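Local coordinates for globin protein (Ramazzottius varieornatus, PDB 5ZIQ) that binds heme through two axial histidines as a hexacoordinated globin and, like other members of its family, may bind oxygen, though its physiological role is unknown, at residues 48-53 and 79-84; 54-59 and 130-135; 26-31 and 98-103; 33-38 and 155-160. All coordinates share one frame; numbering follows the deposited sequence. Where two conformers were deposited one is given.

Interaction 1 of 4, residues 48-53 and 79-84. With HEM (protoporphyrin IX containing Fe), chain E.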
# COMPACT_ATOMS: atom_id res chain seq x y z
N GLU A 48 -10.39 -1.35 2.96
CA GLU A 48 -10.07 -0.83 4.30
C GLU A 48 -9.10 0.34 4.21
O GLU A 48 -9.30 1.38 4.84
CB GLU A 48 -9.49 -1.93 5.19
CG GLU A 48 -10.48 -2.96 5.70
CD GLU A 48 -9.85 -3.97 6.63
OE1 GLU A 48 -10.59 -4.67 7.35
OE2 GLU A 48 -8.60 -4.08 6.65
N MET A 49 -8.07 0.19 3.38
CA MET A 49 -7.04 1.23 3.23
C MET A 49 -7.62 2.53 2.73
O MET A 49 -7.32 3.59 3.31
CB MET A 49 -5.95 0.79 2.29
CG MET A 49 -5.17 -0.38 2.84
SD MET A 49 -4.05 -1.06 1.63
CE MET A 49 -3.05 0.41 1.48
N LEU A 50 -8.40 2.46 1.65
CA LEU A 50 -8.98 3.68 1.08
C LEU A 50 -9.97 4.35 2.01
O LEU A 50 -9.94 5.57 2.15
CB LEU A 50 -9.61 3.46 -0.30
CG LEU A 50 -8.63 3.15 -1.45
CD1 LEU A 50 -9.41 3.03 -2.75
CD2 LEU A 50 -7.50 4.16 -1.62
N LEU A 51 -10.82 3.57 2.67
CA LEU A 51 -11.75 4.13 3.65
C LEU A 51 -10.99 4.81 4.79
O LEU A 51 -11.40 5.89 5.23
CB LEU A 51 -12.74 3.08 4.17
CG LEU A 51 -13.67 2.52 3.09
CD1 LEU A 51 -14.52 1.39 3.65
CD2 LEU A 51 -14.52 3.58 2.38
N LYS A 52 -9.86 4.23 5.21
CA LYS A 52 -9.04 4.86 6.25
C LYS A 52 -8.42 6.16 5.74
O LYS A 52 -8.40 7.17 6.45
CB LYS A 52 -7.98 3.90 6.81
CG LYS A 52 -7.20 4.44 8.00
CD LYS A 52 -8.08 4.62 9.23
CE LYS A 52 -7.23 4.69 10.47
NZ LYS A 52 -8.05 4.94 11.68
N LEU A 53 -7.94 6.14 4.49
CA LEU A 53 -7.39 7.38 3.90
C LEU A 53 -8.39 8.53 3.96
O LEU A 53 -8.03 9.67 4.30
CB LEU A 53 -6.97 7.14 2.45
CG LEU A 53 -6.32 8.31 1.71
CD1 LEU A 53 -4.94 8.68 2.27
CD2 LEU A 53 -6.23 7.99 0.23
N GLU A 79 -18.48 -0.88 -8.02
CA GLU A 79 -17.49 -1.38 -8.97
C GLU A 79 -16.25 -0.49 -9.08
O GLU A 79 -15.12 -1.00 -9.10
CB GLU A 79 -18.12 -1.59 -10.35
CG GLU A 79 -17.18 -2.22 -11.36
CD GLU A 79 -17.82 -2.59 -12.68
OE1 GLU A 79 -19.03 -2.36 -12.88
OE2 GLU A 79 -17.08 -3.10 -13.55
N SER A 80 -16.46 0.82 -9.16
CA SER A 80 -15.33 1.74 -9.27
C SER A 80 -14.47 1.73 -8.01
O SER A 80 -13.24 1.79 -8.09
CB SER A 80 -15.80 3.15 -9.62
OG SER A 80 -16.32 3.16 -10.95
N PHE A 81 -15.12 1.64 -6.86
CA PHE A 81 -14.40 1.51 -5.60
C PHE A 81 -13.59 0.21 -5.49
O PHE A 81 -12.43 0.25 -5.05
CB PHE A 81 -15.32 1.71 -4.40
CG PHE A 81 -14.58 1.83 -3.10
CD1 PHE A 81 -13.83 2.98 -2.81
CD2 PHE A 81 -14.59 0.79 -2.19
CE1 PHE A 81 -13.13 3.10 -1.61
CE2 PHE A 81 -13.91 0.90 -0.98
CZ PHE A 81 -13.17 2.04 -0.69
N GLU A 82 -14.19 -0.90 -5.92
CA GLU A 82 -13.49 -2.20 -5.99
C GLU A 82 -12.23 -2.06 -6.86
O GLU A 82 -11.15 -2.52 -6.46
CB GLU A 82 -14.41 -3.30 -6.57
CG GLU A 82 -15.58 -3.75 -5.69
CD GLU A 82 -16.77 -4.33 -6.47
OE1 GLU A 82 -16.69 -4.62 -7.69
OE2 GLU A 82 -17.85 -4.47 -5.88
N GLU A 83 -12.34 -1.34 -8.00
CA GLU A 83 -11.18 -1.17 -8.89
C GLU A 83 -10.09 -0.35 -8.20
O GLU A 83 -8.92 -0.72 -8.25
CB GLU A 83 -11.58 -0.55 -10.24
CG GLU A 83 -12.41 -1.52 -11.08
CD GLU A 83 -13.26 -0.86 -12.16
OE1 GLU A 83 -13.83 -1.61 -12.97
OE2 GLU A 83 -13.40 0.38 -12.19
N ALA A 84 -10.49 0.74 -7.54
CA ALA A 84 -9.52 1.61 -6.87
C ALA A 84 -8.86 0.91 -5.67
O ALA A 84 -7.66 1.04 -5.45
CB ALA A 84 -10.17 2.92 -6.44
CHA HEM E . -4.01 5.45 -9.42
CHB HEM E . -4.99 8.28 -5.63
CHC HEM E . -0.98 6.48 -3.47
CHD HEM E . -1.32 2.69 -6.47
C1A HEM E . -4.57 6.41 -8.62
C2A HEM E . -5.58 7.32 -9.04
C3A HEM E . -5.86 8.12 -7.97
C4A HEM E . -5.04 7.72 -6.89
CMA HEM E . -6.88 9.23 -7.94
CAA HEM E . -6.21 7.37 -10.41
CBA HEM E . -7.72 7.08 -10.34
CGA HEM E . -7.96 5.64 -9.97
O1A HEM E . -7.34 4.73 -10.56
O2A HEM E . -8.77 5.36 -9.07
C1B HEM E . -3.93 8.08 -4.73
C2B HEM E . -3.72 8.85 -3.56
C3B HEM E . -2.61 8.37 -2.94
C4B HEM E . -2.12 7.24 -3.76
CMB HEM E . -4.58 10.02 -3.11
CAB HEM E . -1.99 8.86 -1.69
CBB HEM E . -2.77 9.13 -0.64
C1C HEM E . -0.76 5.23 -4.03
C2C HEM E . 0.04 4.21 -3.51
C3C HEM E . -0.08 3.11 -4.37
C4C HEM E . -0.96 3.48 -5.41
CMC HEM E . 0.88 4.28 -2.26
CAC HEM E . 0.55 1.79 -4.27
CBC HEM E . 1.49 1.52 -3.38
C1D HEM E . -2.05 3.20 -7.54
C2D HEM E . -2.19 2.44 -8.79
C3D HEM E . -2.94 3.20 -9.61
C4D HEM E . -3.24 4.43 -8.86
CMD HEM E . -1.61 1.07 -9.08
CAD HEM E . -3.37 2.86 -11.03
CBD HEM E . -2.46 3.60 -12.00
CGD HEM E . -2.83 3.31 -13.43
O1D HEM E . -3.56 2.34 -13.70
O2D HEM E . -2.39 4.05 -14.35
NA HEM E . -4.23 6.69 -7.32
NB HEM E . -2.96 7.17 -4.79
NC HEM E . -1.34 4.77 -5.18
ND HEM E . -2.69 4.39 -7.63
FE HEM E . -2.81 5.73 -6.28
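Leu-50 and Leu-51 meet Phe-81 where two helices of the globin fold, 42-56 and 79-97, cross nearly at right angles over the heme: their short segments run at 99° to each other. The helix axes stay 10.6 Å apart, so the gap is spanned by side chains. All the contacts across it are apolar. The Phe-81 ring spans much of it; its CG stands anti to the backbone N (chi1 -170°), which swings the ring from the flank of its helix toward 48-53. There its rim carbons share two neighbours, CE1 lying 3.8 Å from Leu-50 CB and CZ 3.7 Å from Leu-51 CD2, both approached obliquely. Phe-67 packs edge-to-face with the same ring, and Phe-54, one turn beyond Leu-50, also touches it. One turn further along the other helix, Leu-50 CD1 lies against Ala-84, 3.7 Å from its carbonyl carbon and 3.8 Å from its CB. The leucine branch thus rests on both methyl and backbone.

The polar bonds run within or beyond the helices. Ala-84 O accepts a hydrogen bond from ND1 of His-88, an axial ligand of the heme iron, and Leu-50 packs on the same histidine; the contact forms part of the surroundings of that histidine and may help orient it. Phe-81 N is tied to the side chain of Asp-78, near the start of its helix.

Both segments also line the heme pocket. Ala-84 CB lies 3.9 Å from propionate oxygen O2A, while Leu-53 brings both its methyls, CD1 and CD2, to 3.7 Å from the vinyl carbon CBB.

Interaction 2 of 4, residues 54-59 and 130-135. With HEM (protoporphyrin IX containing Fe), chain E.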
# COMPACT_ATOMS: atom_id res chain seq x y z
N PHE A 54 -9.64 8.21 3.65
CA PHE A 54 -10.68 9.22 3.58
C PHE A 54 -11.05 9.74 4.97
O PHE A 54 -11.50 10.88 5.08
CB PHE A 54 -11.92 8.71 2.83
CG PHE A 54 -11.67 8.24 1.42
CD1 PHE A 54 -10.56 8.68 0.67
CD2 PHE A 54 -12.56 7.35 0.81
CE1 PHE A 54 -10.36 8.22 -0.63
CE2 PHE A 54 -12.37 6.91 -0.49
CZ PHE A 54 -11.26 7.34 -1.22
N ILE A 55 -10.83 8.93 6.01
CA ILE A 55 -11.04 9.35 7.41
C ILE A 55 -9.92 10.30 7.82
O ILE A 55 -10.18 11.39 8.35
CB ILE A 55 -11.11 8.15 8.40
CG1 ILE A 55 -12.40 7.34 8.21
CG2 ILE A 55 -11.03 8.61 9.86
CD1 ILE A 55 -12.30 5.90 8.69
N GLU A 56 -8.69 9.91 7.54
CA GLU A 56 -7.53 10.68 7.97
C GLU A 56 -7.37 11.98 7.18
O GLU A 56 -6.90 12.99 7.73
CB GLU A 56 -6.28 9.82 7.88
CG GLU A 56 -6.44 8.55 8.72
CD GLU A 56 -5.14 7.90 9.13
OE1 GLU A 56 -4.14 8.01 8.40
OE2 GLU A 56 -5.14 7.26 10.19
N HIS A 57 -7.78 11.95 5.92
CA HIS A 57 -7.62 13.07 5.01
C HIS A 57 -8.82 13.13 4.07
O HIS A 57 -8.73 12.66 2.94
CB HIS A 57 -6.30 12.94 4.23
CG HIS A 57 -5.08 13.03 5.09
ND1 HIS A 57 -4.57 14.24 5.55
CD2 HIS A 57 -4.26 12.07 5.59
CE1 HIS A 57 -3.50 14.01 6.29
NE2 HIS A 57 -3.29 12.70 6.32
N PRO A 58 -9.96 13.69 4.54
CA PRO A 58 -11.18 13.74 3.71
C PRO A 58 -11.01 14.33 2.30
O PRO A 58 -11.67 13.87 1.38
CB PRO A 58 -12.15 14.57 4.56
CG PRO A 58 -11.74 14.24 5.95
CD PRO A 58 -10.23 14.22 5.89
N ASP A 59 -10.11 15.30 2.13
CA ASP A 59 -9.86 15.88 0.79
C ASP A 59 -9.26 14.89 -0.23
O ASP A 59 -9.31 15.14 -1.44
CB ASP A 59 -9.02 17.18 0.89
CG ASP A 59 -7.58 16.97 1.38
OD1 ASP A 59 -7.24 15.91 1.97
OD2 ASP A 59 -6.77 17.89 1.18
N MET A 130 -0.57 6.99 2.44
CA MET A 130 -1.05 5.63 2.24
C MET A 130 -0.39 4.67 3.22
O MET A 130 -0.98 3.64 3.55
CB MET A 130 -0.81 5.19 0.79
CG MET A 130 -1.58 3.93 0.37
SD MET A 130 -3.37 4.07 0.48
CE MET A 130 -3.74 5.20 -0.85
N GLU A 131 0.82 5.00 3.70
CA GLU A 131 1.54 4.15 4.67
C GLU A 131 0.74 3.84 5.93
O GLU A 131 0.62 2.69 6.30
CB GLU A 131 2.88 4.76 5.10
CG GLU A 131 3.84 5.03 3.97
CD GLU A 131 5.19 5.49 4.45
OE1 GLU A 131 5.46 5.54 5.68
OE2 GLU A 131 5.99 5.82 3.59
N LYS A 132 0.21 4.89 6.58
CA LYS A 132 -0.60 4.73 7.79
C LYS A 132 -1.82 3.88 7.50
O LYS A 132 -2.26 3.15 8.35
CB LYS A 132 -1.05 6.09 8.36
CG LYS A 132 -0.07 6.75 9.34
CD LYS A 132 -0.41 8.22 9.60
CE LYS A 132 -1.24 8.40 10.87
NZ LYS A 132 -1.01 9.72 11.49
N CYS A 133 -2.36 4.01 6.29
CA CYS A 133 -3.55 3.25 5.89
C CYS A 133 -3.26 1.77 5.73
O CYS A 133 -4.04 0.93 6.18
CB CYS A 133 -4.17 3.82 4.63
SG CYS A 133 -4.67 5.53 4.86
N LEU A 134 -2.12 1.45 5.09
CA LEU A 134 -1.67 0.07 5.02
C LEU A 134 -1.38 -0.49 6.40
O LEU A 134 -1.80 -1.59 6.71
CB LEU A 134 -0.45 -0.08 4.10
CG LEU A 134 0.09 -1.51 3.98
CD1 LEU A 134 -0.96 -2.53 3.52
CD2 LEU A 134 1.28 -1.50 3.03
N VAL A 135 -0.67 0.29 7.23
CA VAL A 135 -0.44 -0.13 8.63
C VAL A 135 -1.75 -0.42 9.36
O VAL A 135 -1.88 -1.44 10.05
CB VAL A 135 0.43 0.91 9.37
CG1 VAL A 135 0.42 0.68 10.88
CG2 VAL A 135 1.84 0.88 8.82
CHA HEM E . -4.01 5.45 -9.42
CHB HEM E . -4.99 8.28 -5.63
CHC HEM E . -0.98 6.48 -3.47
CHD HEM E . -1.32 2.69 -6.47
C1A HEM E . -4.57 6.41 -8.62
C2A HEM E . -5.58 7.32 -9.04
C3A HEM E . -5.86 8.12 -7.97
C4A HEM E . -5.04 7.72 -6.89
CMA HEM E . -6.88 9.23 -7.94
CAA HEM E . -6.21 7.37 -10.41
CBA HEM E . -7.72 7.08 -10.34
CGA HEM E . -7.96 5.64 -9.97
O1A HEM E . -7.34 4.73 -10.56
O2A HEM E . -8.77 5.36 -9.07
C1B HEM E . -3.93 8.08 -4.73
C2B HEM E . -3.72 8.85 -3.56
C3B HEM E . -2.61 8.37 -2.94
C4B HEM E . -2.12 7.24 -3.76
CMB HEM E . -4.58 10.02 -3.11
CAB HEM E . -1.99 8.86 -1.69
CBB HEM E . -2.77 9.13 -0.64
C1C HEM E . -0.76 5.23 -4.03
C2C HEM E . 0.04 4.21 -3.51
C3C HEM E . -0.08 3.11 -4.37
C4C HEM E . -0.96 3.48 -5.41
CMC HEM E . 0.88 4.28 -2.26
CAC HEM E . 0.55 1.79 -4.27
CBC HEM E . 1.49 1.52 -3.38
C1D HEM E . -2.05 3.20 -7.54
C2D HEM E . -2.19 2.44 -8.79
C3D HEM E . -2.94 3.20 -9.61
C4D HEM E . -3.24 4.43 -8.86
CMD HEM E . -1.61 1.07 -9.08
CAD HEM E . -3.37 2.86 -11.03
CBD HEM E . -2.46 3.60 -12.00
CGD HEM E . -2.83 3.31 -13.43
O1D HEM E . -3.56 2.34 -13.70
O2D HEM E . -2.39 4.05 -14.35
NA HEM E . -4.23 6.69 -7.32
NB HEM E . -2.96 7.17 -4.79
NC HEM E . -1.34 4.77 -5.18
ND HEM E . -2.69 4.39 -7.63
FE HEM E . -2.81 5.73 -6.28
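Glu-56 lays its carboxylate against the carbon chain of Lys-132, the two side chains crossing at an angle rather than meeting at their charged ends. Its atom OE1 lies 3.6 Å from Lys-132 CB and 3.8 Å from CE, with CD close by as well. The lysine chain bends at its third torsion (chi3 96°), and its amino group stops short of the acid, NZ remaining 4.7 Å from Glu-56 OE1. Cys-133, the next residue, is a looser neighbour, its SG 4.4 Å from the same oxygen.

Behind this first shell, Glu-56 is the last helical residue of 42-56, and at His-57 the backbone leaves helical geometry. From there the chain turns away, and within 54-59 Glu-56 alone touches 130-135. Cys-133 also packs on Leu-53, one turn earlier on the first helix, and thus carries the contact from the surface into the interior. Just before Lys-132 on the same helix, Glu-131 OE2 is hydrogen-bonded to Thr-162 of helix 148-170.

Met-130, at the start of the segment, belongs to the heme pocket. It bends at both chi2 and chi3, which brings its CE over the porphyrin rim beside pyrrole B, 3.9 Å from C4B, while its CB lies 3.6 Å from the heme methyl CMC. It also touches axial His-88.

Opposite charges are therefore near each other without forming an ion pair. Their attraction would probably be modest at this partly exposed site, where what 130-135 offers the carboxylate is mainly lysine methylenes.

Interaction 3 of 4, residues 26-31 and 98-103. With EDO (1,2-ethanediol), chain I.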
# COMPACT_ATOMS: atom_id res chain seq x y z
N ARG A 26 16.52 -12.84 7.76
CA ARG A 26 15.56 -13.18 8.81
C ARG A 26 14.33 -12.27 8.77
O ARG A 26 13.20 -12.75 8.83
CB ARG A 26 16.20 -13.22 10.21
CG ARG A 26 17.16 -14.39 10.43
CD ARG A 26 18.23 -14.05 11.45
NE ARG A 26 19.22 -15.12 11.65
CZ ARG A 26 20.19 -15.46 10.78
NH1 ARG A 26 21.03 -16.45 11.09
NH2 ARG A 26 20.33 -14.84 9.61
N ASP A 27 14.55 -10.97 8.61
CA ASP A 27 13.41 -10.04 8.56
C ASP A 27 12.58 -10.20 7.29
O ASP A 27 11.35 -10.06 7.34
CB ASP A 27 13.88 -8.59 8.74
CG ASP A 27 14.21 -8.24 10.18
OD1 ASP A 27 14.03 -9.06 11.12
OD2 ASP A 27 14.67 -7.07 10.38
N LYS A 28 13.24 -10.51 6.18
CA LYS A 28 12.54 -10.78 4.94
C LYS A 28 11.63 -11.98 5.07
O LYS A 28 10.50 -11.94 4.60
CB LYS A 28 13.52 -10.95 3.79
CG LYS A 28 12.87 -11.16 2.42
CD LYS A 28 13.91 -11.19 1.30
CE LYS A 28 14.89 -12.33 1.41
NZ LYS A 28 15.80 -12.28 0.24
N PHE A 29 12.12 -13.06 5.69
CA PHE A 29 11.26 -14.22 5.87
C PHE A 29 10.07 -13.87 6.75
O PHE A 29 8.94 -14.29 6.44
CB PHE A 29 12.05 -15.40 6.47
CG PHE A 29 11.22 -16.64 6.63
CD1 PHE A 29 10.73 -17.29 5.50
CD2 PHE A 29 10.89 -17.13 7.90
CE1 PHE A 29 9.96 -18.46 5.62
CE2 PHE A 29 10.13 -18.29 8.03
CZ PHE A 29 9.66 -18.94 6.89
N SER A 30 10.29 -13.07 7.81
CA SER A 30 9.18 -12.64 8.69
C SER A 30 8.13 -11.86 7.89
O SER A 30 6.91 -12.05 8.07
CB SER A 30 9.70 -11.81 9.86
OG SER A 30 10.47 -12.61 10.75
N LEU A 31 8.59 -10.96 7.02
CA LEU A 31 7.70 -10.22 6.13
C LEU A 31 6.87 -11.15 5.23
O LEU A 31 5.66 -11.04 5.19
CB LEU A 31 8.50 -9.23 5.26
CG LEU A 31 7.68 -8.58 4.13
CD1 LEU A 31 6.66 -7.58 4.66
CD2 LEU A 31 8.57 -7.93 3.09
N ASP A 98 7.88 -10.11 -5.15
CA ASP A 98 9.13 -9.85 -5.86
C ASP A 98 10.27 -9.49 -4.93
O ASP A 98 11.29 -8.87 -5.37
CB ASP A 98 8.88 -8.74 -6.88
CG ASP A 98 7.98 -9.20 -8.02
OD1 ASP A 98 7.89 -10.41 -8.29
OD2 ASP A 98 7.40 -8.34 -8.70
N SER A 99 10.16 -9.88 -3.67
CA SER A 99 11.20 -9.55 -2.67
C SER A 99 12.59 -10.08 -3.05
O SER A 99 13.60 -9.50 -2.66
CB SER A 99 10.84 -10.13 -1.29
OG SER A 99 9.69 -9.51 -0.74
N ASP A 100 12.64 -11.17 -3.81
CA ASP A 100 13.91 -11.76 -4.24
C ASP A 100 14.31 -11.38 -5.66
O ASP A 100 15.29 -11.93 -6.19
CB ASP A 100 13.87 -13.28 -4.13
CG ASP A 100 13.84 -13.79 -2.70
OD1 ASP A 100 13.88 -13.00 -1.74
OD2 ASP A 100 13.79 -15.02 -2.53
N ASN A 101 13.60 -10.42 -6.24
CA ASN A 101 13.98 -9.86 -7.54
C ASN A 101 13.89 -8.34 -7.47
O ASN A 101 12.93 -7.73 -7.94
CB ASN A 101 13.06 -10.45 -8.64
CG ASN A 101 13.53 -10.12 -10.05
OD1 ASN A 101 14.25 -9.13 -10.32
ND2 ASN A 101 13.09 -10.96 -10.99
N VAL A 102 14.92 -7.74 -6.87
CA VAL A 102 14.94 -6.30 -6.65
C VAL A 102 14.79 -5.55 -7.97
O VAL A 102 14.17 -4.48 -8.00
CB VAL A 102 16.19 -5.88 -5.89
CG1 VAL A 102 16.32 -4.36 -5.83
CG2 VAL A 102 16.15 -6.47 -4.48
N ASP A 103 15.40 -6.03 -9.05
CA ASP A 103 15.35 -5.23 -10.28
C ASP A 103 13.92 -5.00 -10.76
O ASP A 103 13.52 -3.89 -11.11
CB ASP A 103 16.23 -5.84 -11.35
CG ASP A 103 17.68 -5.78 -10.94
OD1 ASP A 103 18.23 -4.68 -10.97
OD2 ASP A 103 18.23 -6.79 -10.50
C1 EDO I . 16.61 -4.62 8.46
O1 EDO I . 16.34 -6.03 8.54
C2 EDO I . 16.83 -4.00 9.83
O2 EDO I . 18.00 -4.47 10.52
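Lys-28 stretches its side chain across Ser-99 and Asp-100, its methylene CD passing 4.2 Å from Ser-99 CB before the amino group arrives at the acid. The chain leaves the helix fully extended, then bends at chi3 (63°), and this bend carries NZ to Asp-100. There it forms a salt bridge and hydrogen bond, NZ to OD1 2.9 Å. The nitrogen approaches from above the carboxylate, 41° out of its plane, and CE follows closely, 3.4 Å from OD1. Leu-31, one turn on, adds a loose contact, its CD2 4.3 Å from Ser-99 OG; that hydroxyl is hydrogen-bonded to Val-96 O.

What presents the acid is a type I beta turn from Asp-98 to Asn-101, closed by Asn-101 N to Asp-98 O at 2.9 Å. It joins helix 79-97 to helix 102-115, and Asn-101 is the N-cap of the latter, its OD1 accepting from Ile-104 N. The lysine thus attaches the N-terminal helix 25-38 to an interhelical corner of the globin fold, away from the heme. On another side of that helix, Asp-27 OD2 pairs with Arg-152 and takes a hydrogen bond, 2.7 Å long, from O1 of an ethanediol, probably from the crystallisation liquor.

With Asp-100 exposed and only one of its oxygens engaged by the lysine, the bridge probably competes with water; the lysine methylenes over the more buried Ser-99 supply the apolar share of the contact.

Interaction 4 of 4, residues 33-38 and 155-160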
# COMPACT_ATOMS: atom_id res chain seq x y z
N LYS A 33 6.19 -14.38 5.51
CA LYS A 33 5.23 -15.20 6.28
C LYS A 33 4.02 -14.39 6.74
O LYS A 33 2.88 -14.85 6.63
CB LYS A 33 5.86 -15.79 7.54
CG LYS A 33 6.72 -17.02 7.40
CD LYS A 33 6.83 -17.69 8.79
CE LYS A 33 7.45 -16.79 9.87
NZ LYS A 33 7.90 -17.55 11.08
N SER A 34 4.28 -13.20 7.27
CA SER A 34 3.22 -12.34 7.77
C SER A 34 2.29 -11.89 6.65
O SER A 34 1.05 -11.94 6.77
CB SER A 34 3.83 -11.13 8.47
OG SER A 34 2.82 -10.23 8.85
N TRP A 35 2.89 -11.50 5.54
CA TRP A 35 2.12 -11.04 4.40
C TRP A 35 1.25 -12.15 3.83
O TRP A 35 0.16 -11.87 3.35
CB TRP A 35 3.02 -10.49 3.29
CG TRP A 35 2.22 -9.80 2.24
CD1 TRP A 35 1.77 -10.33 1.08
CD2 TRP A 35 1.75 -8.44 2.28
NE1 TRP A 35 1.06 -9.39 0.38
CE2 TRP A 35 1.03 -8.22 1.09
CE3 TRP A 35 1.89 -7.38 3.20
CZ2 TRP A 35 0.44 -6.98 0.79
CZ3 TRP A 35 1.32 -6.15 2.90
CH2 TRP A 35 0.60 -5.95 1.70
N LYS A 36 1.75 -13.39 3.87
CA LYS A 36 0.98 -14.52 3.33
C LYS A 36 -0.36 -14.57 4.05
O LYS A 36 -1.42 -14.68 3.40
CB LYS A 36 1.75 -15.87 3.41
CG LYS A 36 1.03 -17.02 2.69
CD LYS A 36 0.87 -16.71 1.21
CE LYS A 36 0.31 -17.88 0.44
NZ LYS A 36 -0.21 -17.46 -0.90
N THR A 37 -0.33 -14.43 5.37
CA THR A 37 -1.56 -14.35 6.16
C THR A 37 -2.46 -13.17 5.76
O THR A 37 -3.66 -13.33 5.49
CB THR A 37 -1.23 -14.33 7.66
OG1 THR A 37 -0.43 -15.48 7.97
CG2 THR A 37 -2.50 -14.32 8.52
N PHE A 38 -1.87 -11.98 5.70
CA PHE A 38 -2.60 -10.76 5.36
C PHE A 38 -3.26 -10.83 3.98
O PHE A 38 -4.35 -10.28 3.76
CB PHE A 38 -1.62 -9.60 5.39
CG PHE A 38 -2.24 -8.26 5.09
CD1 PHE A 38 -3.21 -7.72 5.94
CD2 PHE A 38 -1.86 -7.55 3.95
CE1 PHE A 38 -3.77 -6.47 5.67
CE2 PHE A 38 -2.42 -6.30 3.67
CZ PHE A 38 -3.38 -5.75 4.54
N LYS A 155 7.42 -1.10 9.15
CA LYS A 155 7.76 0.32 9.06
C LYS A 155 8.97 0.49 8.13
O LYS A 155 8.96 1.39 7.29
CB LYS A 155 8.00 0.90 10.45
CG LYS A 155 6.71 1.18 11.21
CD LYS A 155 7.03 1.66 12.61
CE LYS A 155 5.77 2.02 13.38
NZ LYS A 155 6.06 2.38 14.80
N ILE A 156 9.96 -0.40 8.23
CA ILE A 156 11.15 -0.32 7.37
C ILE A 156 10.77 -0.56 5.91
O ILE A 156 11.16 0.20 4.99
CB ILE A 156 12.21 -1.37 7.77
CG1 ILE A 156 12.75 -1.07 9.18
CG2 ILE A 156 13.34 -1.42 6.73
CD1 ILE A 156 13.59 -2.19 9.78
N TRP A 157 10.02 -1.63 5.69
CA TRP A 157 9.72 -2.05 4.33
C TRP A 157 8.72 -1.09 3.66
O TRP A 157 8.91 -0.70 2.51
CB TRP A 157 9.20 -3.50 4.34
CG TRP A 157 8.76 -4.00 2.99
CD1 TRP A 157 9.55 -4.48 1.99
CD2 TRP A 157 7.43 -4.07 2.52
NE1 TRP A 157 8.78 -4.87 0.92
CE2 TRP A 157 7.46 -4.62 1.22
CE3 TRP A 157 6.18 -3.72 3.08
CZ2 TRP A 157 6.30 -4.83 0.45
CZ3 TRP A 157 5.02 -3.93 2.33
CH2 TRP A 157 5.10 -4.47 1.02
N ILE A 158 7.68 -0.69 4.38
CA ILE A 158 6.71 0.26 3.79
C ILE A 158 7.41 1.57 3.45
O ILE A 158 7.19 2.12 2.36
CB ILE A 158 5.48 0.48 4.70
CG1 ILE A 158 4.69 -0.82 4.83
CG2 ILE A 158 4.59 1.60 4.16
CD1 ILE A 158 3.63 -0.79 5.91
N SER A 159 8.26 2.06 4.35
CA SER A 159 9.04 3.29 4.08
C SER A 159 9.89 3.16 2.82
O SER A 159 9.90 4.06 1.98
CB SER A 159 9.93 3.65 5.27
OG SER A 159 9.14 4.11 6.34
N TRP A 160 10.56 2.02 2.67
CA TRP A 160 11.43 1.79 1.53
C TRP A 160 10.60 1.77 0.23
O TRP A 160 10.98 2.41 -0.76
CB TRP A 160 12.20 0.49 1.74
CG TRP A 160 13.11 0.12 0.61
CD1 TRP A 160 14.43 0.47 0.46
CD2 TRP A 160 12.79 -0.70 -0.51
NE1 TRP A 160 14.94 -0.08 -0.70
CE2 TRP A 160 13.96 -0.80 -1.31
CE3 TRP A 160 11.62 -1.36 -0.93
CZ2 TRP A 160 14.00 -1.53 -2.50
CZ3 TRP A 160 11.66 -2.09 -2.12
CH2 TRP A 160 12.84 -2.17 -2.89
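Trp-35 and Trp-157 supply the whole of this contact, each sending its indole from its own helix into the interior. The backbones are far apart, with 11.8 Å between the two CA atoms, and the two indoles bridge the gap. They do so at their six-membered rings: CZ3 of Trp-35 comes within 4.4 Å of CZ3 of Trp-157. The centroids of those rings lie 5.9 Å apart and the planes are turned by 59°, an oblique pairing. In each tryptophan CG is anti to the backbone N (chi1 -170° for Trp-35), which throws the indole outward from the helix toward its partner.

Trp-35 is steadied from more than one direction. Phe-38, three residues on, lays CD2 over one face of the indole, 3.6 Å above the plane and offset toward its rim, and in return Trp-35 CZ2 lies at the edge of the phenylalanine ring, in its plane. The indole's polar atom is satisfied too: NE1 is hydrogen-bonded to Asp-93 OD1, which probably helps fix the rotation of the ring.

Trp-157 touches Ala-95 and Val-96 of helix 79-97, and Val-96 packs on Trp-35 as well, so one valine lies against both tryptophans. Tyr-92 of the same helix adds a further contact to Trp-35.

With the side chain of Trp-157 about 8 Å from the bound heme at the nearest atoms, the pair belongs to the apolar interior of the globin fold, where the first helix, 25-38, and the last, 148-170, approach each other beside helix 79-97.

In the fold
From the N terminus, helix 25-38 supplies two contacts before the chain turns into helix 42-56. Interaction 3 ties its early part to the corner before helix 102-115, while interaction 4 closes a far longer loop, to helix 148-170. These two cross along the chain and touch where Leu-31 meets Trp-157. Helix 42-56 carries interactions 1 and 2, which also cross; Met-49 packs on Leu-134 between them, and both border the heme. Interaction 1 closes the shortest loop, enclosed by those of interactions 3 and 4. Interaction 2 falls within the span of interaction 4, meeting it through Ile-158, but crosses interaction 3. Together they join the heme pocket to the terminal helices.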